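Local coordinates for Pap fimbrial major pilin protein (PDB 2UY6) that polymerizes into the thick right-handed helical rod of the P pilus, which lets Escherichia coli colonize the epithelium of specific host organs, at residues 91-96 with 154-159. The protein carries 2 engineered substitutions. Residues are numbered along the deposited sequence; the frame is centred on the assembly and turned at random.
Sequences DELDTN and AVANFN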
loop_
_atom_site.group_PDB
_atom_site.type_symbol
_atom_site.label_atom_id
_atom_site.label_comp_id
_atom_site.label_asym_id
_atom_site.label_seq_id
_atom_site.Cartn_x
_atom_site.Cartn_y
_atom_site.Cartn_z
ATOM N N ASP B 91 -19.216 -6.347 -24.086
ATOM C CA ASP B 91 -17.838 -6.362 -24.550
ATOM C C ASP B 91 -17.598 -5.254 -25.562
ATOM O O ASP B 91 -16.533 -5.177 -26.171
ATOM C CB ASP B 91 -17.494 -7.724 -25.157
ATOM C CG ASP B 91 -18.184 -7.973 -26.486
ATOM O OD1 ASP B 91 -19.351 -7.557 -26.653
ATOM O OD2 ASP B 91 -17.551 -8.605 -27.357
ATOM N N GLU B 92 -18.596 -4.396 -25.746
ATOM C CA GLU B 92 -18.460 -3.279 -26.671
ATOM C C GLU B 92 -18.572 -1.976 -25.900
ATOM O O GLU B 92 -19.643 -1.622 -25.421
ATOM C CB GLU B 92 -19.533 -3.317 -27.761
ATOM C CG GLU B 92 -19.525 -4.568 -28.634
ATOM C CD GLU B 92 -20.296 -4.384 -29.942
ATOM O OE1 GLU B 92 -21.330 -3.682 -29.944
ATOM O OE2 GLU B 92 -19.868 -4.951 -30.970
ATOM N N LEU B 93 -17.456 -1.274 -25.779
ATOM C CA LEU B 93 -17.422 -0.006 -25.069
ATOM C C LEU B 93 -17.975 1.119 -25.951
ATOM O O LEU B 93 -17.320 1.542 -26.907
ATOM C CB LEU B 93 -15.982 0.317 -24.657
ATOM C CG LEU B 93 -15.798 1.642 -23.919
ATOM C CD1 LEU B 93 -16.488 1.559 -22.569
ATOM C CD2 LEU B 93 -14.326 1.942 -23.761
ATOM N N ASP B 94 -19.176 1.599 -25.625
ATOM C CA ASP B 94 -19.802 2.667 -26.395
ATOM C C ASP B 94 -18.907 3.909 -26.392
ATOM O O ASP B 94 -18.177 4.151 -25.427
ATOM C CB ASP B 94 -21.177 3.002 -25.812
ATOM C CG ASP B 94 -22.152 3.526 -26.869
ATOM O OD1 ASP B 94 -21.759 4.410 -27.659
ATOM O OD2 ASP B 94 -23.311 3.056 -26.902
ATOM N N THR B 95 -18.968 4.695 -27.465
ATOM C CA THR B 95 -18.139 5.892 -27.589
ATOM C C THR B 95 -18.892 7.212 -27.646
ATOM O O THR B 95 -20.115 7.246 -27.751
ATOM C CB THR B 95 -17.280 5.828 -28.850
ATOM O OG1 THR B 95 -18.126 5.570 -29.977
ATOM C CG2 THR B 95 -16.227 4.738 -28.729
ATOM N N ASN B 96 -18.134 8.302 -27.589
ATOM C CA ASN B 96 -18.693 9.648 -27.653
ATOM C C ASN B 96 -18.458 10.254 -29.026
ATOM O O ASN B 96 -17.408 10.037 -29.640
ATOM C CB ASN B 96 -18.044 10.562 -26.611
ATOM C CG ASN B 96 -18.291 10.100 -25.191
ATOM O OD1 ASN B 96 -19.441 9.898 -24.779
ATOM N ND2 ASN B 96 -17.211 9.932 -24.428
ATOM N N ALA B 154 -13.575 7.975 -25.805
ATOM C CA ALA B 154 -14.136 7.145 -24.747
ATOM C C ALA B 154 -13.192 7.064 -23.560
ATOM O O ALA B 154 -11.986 7.313 -23.683
ATOM C CB ALA B 154 -14.432 5.740 -25.273
ATOM N N VAL B 155 -13.758 6.723 -22.410
ATOM C CA VAL B 155 -12.990 6.569 -21.177
ATOM C C VAL B 155 -13.438 5.288 -20.506
ATOM O O VAL B 155 -14.631 5.039 -20.365
ATOM C CB VAL B 155 -13.230 7.721 -20.171
ATOM C CG1 VAL B 155 -12.475 7.431 -18.862
ATOM C CG2 VAL B 155 -12.772 9.040 -20.762
ATOM N N ALA B 156 -12.481 4.472 -20.097
ATOM C CA ALA B 156 -12.813 3.229 -19.426
ATOM C C ALA B 156 -12.194 3.256 -18.032
ATOM O O ALA B 156 -11.068 3.725 -17.862
ATOM C CB ALA B 156 -12.276 2.052 -20.229
ATOM N N ASN B 157 -12.926 2.780 -17.028
ATOM C CA ASN B 157 -12.381 2.754 -15.669
ATOM C C ASN B 157 -11.716 1.429 -15.375
ATOM O O ASN B 157 -12.364 0.383 -15.423
ATOM C CB ASN B 157 -13.461 2.992 -14.612
ATOM C CG ASN B 157 -13.882 4.438 -14.531
ATOM O OD1 ASN B 157 -13.042 5.344 -14.443
ATOM N ND2 ASN B 157 -15.192 4.671 -14.557
ATOM N N PHE B 158 -10.419 1.483 -15.086
ATOM C CA PHE B 158 -9.641 0.302 -14.749
ATOM C C PHE B 158 -9.739 0.196 -13.234
ATOM O O PHE B 158 -9.090 0.948 -12.506
ATOM C CB PHE B 158 -8.186 0.495 -15.174
ATOM C CG PHE B 158 -7.325 -0.718 -14.972
ATOM C CD1 PHE B 158 -7.643 -1.924 -15.584
ATOM C CD2 PHE B 158 -6.186 -0.651 -14.185
ATOM C CE1 PHE B 158 -6.832 -3.050 -15.414
ATOM C CE2 PHE B 158 -5.370 -1.769 -14.012
ATOM C CZ PHE B 158 -5.694 -2.971 -14.628
ATOM N N ASN B 159 -10.549 -0.743 -12.762
ATOM C CA ASN B 159 -10.772 -0.906 -11.331
ATOM C C ASN B 159 -10.017 -2.044 -10.645
ATOM O O ASN B 159 -10.145 -3.213 -11.019
ATOM C CB ASN B 159 -12.274 -1.064 -11.090
ATOM C CG ASN B 159 -13.109 -0.223 -12.055
ATOM O OD1 ASN B 159 -12.925 0.994 -12.160
ATOM N ND2 ASN B 159 -14.030 -0.875 -12.770
#
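A154 and L93 carry most of this small apolar contact. The methyl of A154 is met by three groups of 91-96. L93 CD2 lies 4.1 Å from A154 CB. T95 CG2 lies 4.0 Å from A154 CB, and the carbonyl oxygen of D94 also reaches this methyl. L93 has CG anti to the backbone N (chi1 179°), which carries its branched end across to the strand. There CD2 touches two methyls of the same strand, two residues apart, and its distance to A156 CB is also 4.1 Å. At the exposed end, N96 ND2 comes 4.2 Å from A154 CA without a hydrogen bond. No hydrogen bond joins the two segments, but N96 bonds through its backbone to S153, just before A154. T95 turns CG2 to A154, while its OG1 is hydrogen-bonded to L101 O. The fold is the incomplete immunoglobulin-like pilin fold. Segment 91-96 bonds to both sheets: L93 to I103, E92 and D94 to strand 77-86, which pairs with 153-162. L93 and A156 also touch F114 of a loop. Strand 154-159 pairs in parallel with a strand of another protein's chain, on which L93 also packs, consistent with donor-strand complementation by a chaperone.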